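Local atomic coordinates of monovalent Na+/H+ antiporter subunit A (Dietzia sp. DQ12-45-1b, PDB entry 7D3U), a protein that probably exchanges sodium ions for protons across the bacterial cell membrane as the large antiporter-like subunit of the Mrp complex. Residues I307-P312 / M391-G396; K384-K389 / E490-D495. All coordinates share one frame; numbering follows the deposited sequence.

Contact 1: I307-P312 / M391-G396. With LMT (dodecyl-beta-D-maltoside), chain V.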
ATOM      1  N   ILE B 307     -20.292  11.217  46.586  1.00 74.37           N
ATOM      2  CA  ILE B 307     -20.613  12.078  45.453  1.00 74.37           C
ATOM      3  C   ILE B 307     -21.873  11.586  44.757  1.00 74.37           C
ATOM      4  O   ILE B 307     -22.778  12.368  44.447  1.00 74.37           O
ATOM      5  CB  ILE B 307     -19.425  12.149  44.479  1.00 74.37           C
ATOM      6  CG1 ILE B 307     -18.383  13.139  44.984  1.00 74.37           C
ATOM      7  CG2 ILE B 307     -19.892  12.551  43.095  1.00 74.37           C
ATOM      8  CD1 ILE B 307     -17.101  13.107  44.207  1.00 74.37           C
ATOM      9  N   GLY B 308     -21.953  10.278  44.512  1.00 76.78           N
ATOM     10  CA  GLY B 308     -23.132   9.695  43.906  1.00 76.78           C
ATOM     11  C   GLY B 308     -24.387   9.856  44.730  1.00 76.78           C
ATOM     12  O   GLY B 308     -25.489   9.707  44.194  1.00 76.78           O
ATOM     13  N   VAL B 309     -24.248  10.135  46.029  1.00 79.26           N
ATOM     14  CA  VAL B 309     -25.416  10.536  46.813  1.00 79.26           C
ATOM     15  C   VAL B 309     -26.116  11.712  46.142  1.00 79.26           C
ATOM     16  O   VAL B 309     -27.348  11.747  46.036  1.00 79.26           O
ATOM     17  CB  VAL B 309     -25.007  10.864  48.260  1.00 79.26           C
ATOM     18  CG1 VAL B 309     -26.096  11.659  48.954  1.00 79.26           C
ATOM     19  CG2 VAL B 309     -24.714   9.588  49.022  1.00 79.26           C
ATOM     20  N   GLY B 310     -25.340  12.682  45.664  1.00 80.01           N
ATOM     21  CA  GLY B 310     -25.849  13.735  44.804  1.00 80.01           C
ATOM     22  C   GLY B 310     -26.834  14.695  45.436  1.00 80.01           C
ATOM     23  O   GLY B 310     -27.899  14.956  44.872  1.00 80.01           O
ATOM     24  N   THR B 311     -26.494  15.224  46.601  1.00 82.35           N
ATOM     25  CA  THR B 311     -27.280  16.243  47.279  1.00 82.35           C
ATOM     26  C   THR B 311     -26.334  17.332  47.754  1.00 82.35           C
ATOM     27  O   THR B 311     -25.135  17.087  47.920  1.00 82.35           O
ATOM     28  CB  THR B 311     -28.068  15.664  48.464  1.00 82.35           C
ATOM     29  OG1 THR B 311     -27.159  15.178  49.458  1.00 82.35           O
ATOM     30  CG2 THR B 311     -28.978  14.534  48.013  1.00 82.35           C
ATOM     31  N   PRO B 312     -26.836  18.556  47.954  1.00 84.36           N
ATOM     32  CA  PRO B 312     -25.958  19.633  48.442  1.00 84.36           C
ATOM     33  C   PRO B 312     -25.215  19.288  49.718  1.00 84.36           C
ATOM     34  O   PRO B 312     -24.072  19.724  49.896  1.00 84.36           O
ATOM     35  CB  PRO B 312     -26.931  20.798  48.652  1.00 84.36           C
ATOM     36  CG  PRO B 312     -28.015  20.545  47.677  1.00 84.36           C
ATOM     37  CD  PRO B 312     -28.180  19.055  47.619  1.00 84.36           C
ATOM     38  N   MET B 391     -24.585  10.438  53.492  1.00 87.14           N
ATOM     39  CA  MET B 391     -25.054   9.163  52.964  1.00 87.14           C
ATOM     40  C   MET B 391     -26.380   8.721  53.570  1.00 87.14           C
ATOM     41  O   MET B 391     -27.055   7.864  52.993  1.00 87.14           O
ATOM     42  CB  MET B 391     -24.000   8.081  53.194  1.00 87.14           C
ATOM     43  CG  MET B 391     -22.825   8.152  52.240  1.00 87.14           C
ATOM     44  SD  MET B 391     -21.541   6.960  52.647  1.00 87.14           S
ATOM     45  CE  MET B 391     -20.387   7.240  51.312  1.00 87.14           C
ATOM     46  N   LEU B 392     -26.768   9.279  54.718  1.00 89.42           N
ATOM     47  CA  LEU B 392     -27.994   8.842  55.374  1.00 89.42           C
ATOM     48  C   LEU B 392     -29.245   9.220  54.594  1.00 89.42           C
ATOM     49  O   LEU B 392     -30.300   8.616  54.816  1.00 89.42           O
ATOM     50  CB  LEU B 392     -28.073   9.423  56.784  1.00 89.42           C
ATOM     51  CG  LEU B 392     -27.277   8.683  57.856  1.00 89.42           C
ATOM     52  CD1 LEU B 392     -27.839   8.997  59.226  1.00 89.42           C
ATOM     53  CD2 LEU B 392     -27.285   7.185  57.603  1.00 89.42           C
ATOM     54  N   ASP B 393     -29.161  10.197  53.697  1.00 91.63           N
ATOM     55  CA  ASP B 393     -30.285  10.601  52.863  1.00 91.63           C
ATOM     56  C   ASP B 393     -29.999  10.311  51.396  1.00 91.63           C
ATOM     57  O   ASP B 393     -30.355  11.085  50.506  1.00 91.63           O
ATOM     58  CB  ASP B 393     -30.626  12.075  53.074  1.00 91.63           C
ATOM     59  CG  ASP B 393     -29.413  12.978  52.970  1.00 91.63           C
ATOM     60  OD1 ASP B 393     -28.766  12.998  51.901  1.00 91.63           O
ATOM     61  OD2 ASP B 393     -29.108  13.679  53.959  1.00 91.63           O
ATOM     62  N   ALA B 394     -29.345   9.182  51.133  1.00 90.47           N
ATOM     63  CA  ALA B 394     -29.039   8.790  49.770  1.00 90.47           C
ATOM     64  C   ALA B 394     -30.327   8.498  49.001  1.00 90.47           C
ATOM     65  O   ALA B 394     -31.351   8.149  49.597  1.00 90.47           O
ATOM     66  CB  ALA B 394     -28.137   7.559  49.760  1.00 90.47           C
ATOM     67  N   PRO B 395     -30.307   8.635  47.676  1.00 90.63           N
ATOM     68  CA  PRO B 395     -31.510   8.332  46.888  1.00 90.63           C
ATOM     69  C   PRO B 395     -31.819   6.845  46.852  1.00 90.63           C
ATOM     70  O   PRO B 395     -31.097   6.036  47.443  1.00 90.63           O
ATOM     71  CB  PRO B 395     -31.158   8.866  45.495  1.00 90.63           C
ATOM     72  CG  PRO B 395     -29.674   8.828  45.451  1.00 90.63           C
ATOM     73  CD  PRO B 395     -29.229   9.181  46.836  1.00 90.63           C
ATOM     74  N   GLY B 396     -32.887   6.476  46.155  1.00 93.24           N
ATOM     75  CA  GLY B 396     -33.292   5.092  46.050  1.00 93.24           C
ATOM     76  C   GLY B 396     -34.407   4.670  46.977  1.00 93.24           C
ATOM     77  O   GLY B 396     -34.660   3.468  47.101  1.00 93.24           O
TER
HETATM   78  C1  LMT V1205     -35.724   8.342  43.448  1.00 84.32           C
HETATM   79  C2  LMT V1205     -34.466   8.106  42.668  1.00 84.32           C
HETATM   80  C3  LMT V1205     -34.066   6.680  42.473  1.00 84.32           C
HETATM   81  C4  LMT V1205     -32.591   6.661  42.176  1.00 84.32           C
HETATM   82  C5  LMT V1205     -32.073   5.264  42.225  1.00 84.32           C
HETATM   83  C6  LMT V1205     -30.728   5.187  42.864  1.00 84.32           C
HETATM   84  C7  LMT V1205     -30.474   3.790  43.342  1.00 84.32           C
HETATM   85  C8  LMT V1205     -29.330   3.805  44.294  1.00 84.32           C
HETATM   86  C9  LMT V1205     -29.339   2.682  45.280  1.00 84.32           C
HETATM   87  C10 LMT V1205     -28.273   2.971  46.297  1.00 84.32           C
HETATM   88  C11 LMT V1205     -28.229   1.920  47.359  1.00 84.32           C
HETATM   89  C12 LMT V1205     -26.984   1.102  47.284  1.00 84.32           C

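Contact 2: K384-K389 / E490-D495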
ATOM      1  N   LYS B 384     -15.364  12.461  57.960  1.00 87.89           N
ATOM      2  CA  LYS B 384     -16.036  11.168  57.907  1.00 87.89           C
ATOM      3  C   LYS B 384     -17.453  11.260  58.458  1.00 87.89           C
ATOM      4  O   LYS B 384     -18.377  10.645  57.915  1.00 87.89           O
ATOM      5  CB  LYS B 384     -15.229  10.121  58.669  1.00 87.89           C
ATOM      6  CG  LYS B 384     -14.127   9.474  57.848  1.00 87.89           C
ATOM      7  CD  LYS B 384     -14.494   8.058  57.453  1.00 87.89           C
ATOM      8  CE  LYS B 384     -13.288   7.309  56.914  1.00 87.89           C
ATOM      9  NZ  LYS B 384     -12.725   7.961  55.702  1.00 87.89           N
ATOM     10  N   GLU B 385     -17.652  12.029  59.529  1.00 90.29           N
ATOM     11  CA  GLU B 385     -19.004  12.187  60.047  1.00 90.29           C
ATOM     12  C   GLU B 385     -19.860  13.026  59.108  1.00 90.29           C
ATOM     13  O   GLU B 385     -21.072  12.812  59.026  1.00 90.29           O
ATOM     14  CB  GLU B 385     -18.978  12.787  61.455  1.00 90.29           C
ATOM     15  CG  GLU B 385     -18.640  14.260  61.529  1.00 90.29           C
ATOM     16  CD  GLU B 385     -18.966  14.858  62.885  1.00 90.29           C
ATOM     17  OE1 GLU B 385     -18.734  16.070  63.075  1.00 90.29           O
ATOM     18  OE2 GLU B 385     -19.454  14.116  63.761  1.00 90.29           O
ATOM     19  N   TRP B 386     -19.249  13.951  58.364  1.00 88.90           N
ATOM     20  CA  TRP B 386     -19.987  14.653  57.321  1.00 88.90           C
ATOM     21  C   TRP B 386     -20.397  13.701  56.206  1.00 88.90           C
ATOM     22  O   TRP B 386     -21.523  13.772  55.701  1.00 88.90           O
ATOM     23  CB  TRP B 386     -19.147  15.799  56.766  1.00 88.90           C
ATOM     24  CG  TRP B 386     -19.613  17.136  57.216  1.00 88.90           C
ATOM     25  CD1 TRP B 386     -19.183  17.828  58.306  1.00 88.90           C
ATOM     26  CD2 TRP B 386     -20.609  17.947  56.590  1.00 88.90           C
ATOM     27  NE1 TRP B 386     -19.850  19.025  58.399  1.00 88.90           N
ATOM     28  CE2 TRP B 386     -20.731  19.121  57.354  1.00 88.90           C
ATOM     29  CE3 TRP B 386     -21.409  17.794  55.457  1.00 88.90           C
ATOM     30  CZ2 TRP B 386     -21.621  20.137  57.023  1.00 88.90           C
ATOM     31  CZ3 TRP B 386     -22.291  18.802  55.129  1.00 88.90           C
ATOM     32  CH2 TRP B 386     -22.390  19.959  55.908  1.00 88.90           C
ATOM     33  N   MET B 387     -19.496  12.801  55.812  1.00 87.21           N
ATOM     34  CA  MET B 387     -19.836  11.803  54.805  1.00 87.21           C
ATOM     35  C   MET B 387     -20.974  10.909  55.280  1.00 87.21           C
ATOM     36  O   MET B 387     -21.870  10.565  54.502  1.00 87.21           O
ATOM     37  CB  MET B 387     -18.606  10.964  54.470  1.00 87.21           C
ATOM     38  CG  MET B 387     -18.850   9.904  53.424  1.00 87.21           C
ATOM     39  SD  MET B 387     -17.299   9.336  52.717  1.00 87.21           S
ATOM     40  CE  MET B 387     -16.461  10.900  52.504  1.00 87.21           C
ATOM     41  N   PHE B 388     -20.951  10.520  56.553  1.00 88.10           N
ATOM     42  CA  PHE B 388     -22.026   9.692  57.091  1.00 88.10           C
ATOM     43  C   PHE B 388     -23.342  10.456  57.138  1.00 88.10           C
ATOM     44  O   PHE B 388     -24.396   9.907  56.799  1.00 88.10           O
ATOM     45  CB  PHE B 388     -21.649   9.182  58.479  1.00 88.10           C
ATOM     46  CG  PHE B 388     -20.510   8.210  58.475  1.00 88.10           C
ATOM     47  CD1 PHE B 388     -20.347   7.320  57.430  1.00 88.10           C
ATOM     48  CD2 PHE B 388     -19.602   8.184  59.518  1.00 88.10           C
ATOM     49  CE1 PHE B 388     -19.300   6.425  57.423  1.00 88.10           C
ATOM     50  CE2 PHE B 388     -18.554   7.290  59.516  1.00 88.10           C
ATOM     51  CZ  PHE B 388     -18.403   6.409  58.468  1.00 88.10           C
ATOM     52  N   LYS B 389     -23.304  11.722  57.562  1.00 88.98           N
ATOM     53  CA  LYS B 389     -24.501  12.555  57.545  1.00 88.98           C
ATOM     54  C   LYS B 389     -25.051  12.708  56.134  1.00 88.98           C
ATOM     55  O   LYS B 389     -26.272  12.778  55.945  1.00 88.98           O
ATOM     56  CB  LYS B 389     -24.179  13.920  58.154  1.00 88.98           C
ATOM     57  CG  LYS B 389     -24.986  15.087  57.621  1.00 88.98           C
ATOM     58  CD  LYS B 389     -24.554  16.381  58.292  1.00 88.98           C
ATOM     59  CE  LYS B 389     -25.107  17.597  57.574  1.00 88.98           C
ATOM     60  NZ  LYS B 389     -26.586  17.535  57.443  1.00 88.98           N
ATOM     61  N   GLU B 490     -27.681  23.744  43.923  1.00 91.61           N
ATOM     62  CA  GLU B 490     -28.000  24.349  45.206  1.00 91.61           C
ATOM     63  C   GLU B 490     -26.755  24.449  46.084  1.00 91.61           C
ATOM     64  O   GLU B 490     -25.679  23.944  45.755  1.00 91.61           O
ATOM     65  CB  GLU B 490     -29.087  23.546  45.918  1.00 91.61           C
ATOM     66  CG  GLU B 490     -30.073  22.870  44.981  1.00 91.61           C
ATOM     67  CD  GLU B 490     -30.831  21.738  45.649  1.00 91.61           C
ATOM     68  OE1 GLU B 490     -31.242  21.902  46.817  1.00 91.61           O
ATOM     69  OE2 GLU B 490     -31.015  20.683  45.006  1.00 91.61           O
ATOM     70  N   GLY B 491     -26.919  25.121  47.227  1.00 92.48           N
ATOM     71  CA  GLY B 491     -25.860  25.281  48.194  1.00 92.48           C
ATOM     72  C   GLY B 491     -26.294  24.787  49.566  1.00 92.48           C
ATOM     73  O   GLY B 491     -27.485  24.607  49.843  1.00 92.48           O
ATOM     74  N   TYR B 492     -25.304  24.572  50.428  1.00 91.90           N
ATOM     75  CA  TYR B 492     -25.549  24.022  51.755  1.00 91.90           C
ATOM     76  C   TYR B 492     -24.719  24.775  52.781  1.00 91.90           C
ATOM     77  O   TYR B 492     -23.507  24.930  52.611  1.00 91.90           O
ATOM     78  CB  TYR B 492     -25.214  22.529  51.800  1.00 91.90           C
ATOM     79  CG  TYR B 492     -25.846  21.797  52.958  1.00 91.90           C
ATOM     80  CD1 TYR B 492     -27.169  21.384  52.903  1.00 91.90           C
ATOM     81  CD2 TYR B 492     -25.119  21.516  54.105  1.00 91.90           C
ATOM     82  CE1 TYR B 492     -27.751  20.711  53.958  1.00 91.90           C
ATOM     83  CE2 TYR B 492     -25.693  20.845  55.167  1.00 91.90           C
ATOM     84  CZ  TYR B 492     -27.008  20.445  55.087  1.00 91.90           C
ATOM     85  OH  TYR B 492     -27.587  19.776  56.141  1.00 91.90           O
ATOM     86  N   GLU B 493     -25.376  25.241  53.842  1.00 97.35           N
ATOM     87  CA  GLU B 493     -24.682  25.902  54.939  1.00 97.35           C
ATOM     88  C   GLU B 493     -23.808  24.893  55.671  1.00 97.35           C
ATOM     89  O   GLU B 493     -24.317  24.025  56.387  1.00 97.35           O
ATOM     90  CB  GLU B 493     -25.689  26.550  55.893  1.00 97.35           C
ATOM     91  CG  GLU B 493     -25.070  27.334  57.042  1.00 97.35           C
ATOM     92  CD  GLU B 493     -26.101  27.997  57.930  1.00 97.35           C
ATOM     93  OE1 GLU B 493     -27.309  27.818  57.677  1.00 97.35           O
ATOM     94  OE2 GLU B 493     -25.702  28.696  58.885  1.00 97.35           O
ATOM     95  N   ALA B 494     -22.495  25.001  55.501  1.00 95.37           N
ATOM     96  CA  ALA B 494     -21.556  24.017  56.013  1.00 95.37           C
ATOM     97  C   ALA B 494     -20.892  24.502  57.295  1.00 95.37           C
ATOM     98  O   ALA B 494     -20.645  25.696  57.476  1.00 95.37           O
ATOM     99  CB  ALA B 494     -20.484  23.704  54.969  1.00 95.37           C
ATOM    100  N   ASP B 495     -20.597  23.553  58.182  1.00 96.20           N
ATOM    101  CA  ASP B 495     -19.860  23.853  59.404  1.00 96.20           C
ATOM    102  C   ASP B 495     -19.093  22.609  59.828  1.00 96.20           C
ATOM    103  O   ASP B 495     -19.669  21.521  59.915  1.00 96.20           O
ATOM    104  CB  ASP B 495     -20.797  24.321  60.522  1.00 96.20           C
ATOM    105  CG  ASP B 495     -21.885  23.317  60.832  1.00 96.20           C
ATOM    106  OD1 ASP B 495     -22.379  22.665  59.888  1.00 96.20           O
ATOM    107  OD2 ASP B 495     -22.249  23.181  62.018  1.00 96.20           O
TER

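Contact 1: I307-P312 / M391-G396
V309 carries this contact, at the turn where helix 288-308 gives way to the next transmembrane helix. From its CB, CG1, anti to the backbone N (chi1 163°), lies along the loop near the CA of A394 and the carboxylate of D393. V309 CG2, beside the backbone N, meets M391 CG and A394 CB, both at 4.0 Å; the V309 and M391 side chains cross at about a right angle. V309 O lies 3.3 Å from CD of P395, whose ring packs alongside the backbone. Nearer the surface, D393 holds its carboxylate close to the main chain (chi1 50°), so that D393 OD1 stands 3.6 Å from OG1 of T311, a polar approach rather than a bond. The 391-396 chain is folded by a type I turn from M391 to A394. L404 of helix 402-423 backs V309, M391 and A394, while a dodecyl maltoside tail runs past G396. The arrangement is that of two interhelical loops meeting at one end of the transmembrane bundle, here in the antiporter-like fold shared with complex I: G310 turns the chain with positive phi, and T311 sits at the N-cap position of the next helix.

Contact 2: K384-K389 / E490-D495
A regular helix, 384-389, faces an extended loop, 490-495, at a distance, the closest CA atoms, those of W386 and D495, being 9.4 Å apart, so long side chains must span it. W386 does so with its indole. W386 NE1 donates to D495 O at 2.9 Å, fairly straight at 157°; the acceptor lies nearly in the indole plane, whereas the donor sits 40° out of the carbonyl plane. On the six-membered ring, W386 CH2 touches Y492 CE2 at 3.5 Å. This ring and the phenol meet by their edges, planes at 87°, without stacking. CE of K389 lies above one indole face, toward its rim; the chain then bends at its last torsion to meet the phenol tip to tip, K389 NZ donating to Y492 OH at 2.8 Å. CA of A494 fills in beside CZ2 of W386. The tryptophan is thus held in its rotation by the NE1 bond, with Y492 and F496 packed against it. Chemically, the loop is tied to the helix by two hydrogen bonds to neutral oxygens; the ammonium would tend to polarise the phenol and might lower its pKa, although E505, which K389 also touches, could temper that effect.

Helix 379-391 and its following loop serve both contacts: contact 2 uses the helix near its end, contact 1 its last residue and the turn that follows, with centres about 11 Å apart. Contact 1 is partly buried and mostly apolar, joining two interhelical loops through methyls and a proline ring. Contact 2 lies nearer the surface, and although W386 is buried, its partners are exposed or partly so; there the chemistry is aromatic and hydrogen-bonded. The two meet directly at P312, whose O lies 3.6 Å from CB of Y492. The segments alternate along the sequence; the loop 490-495 lies against both the start of helix 312-341 and helix 379-391.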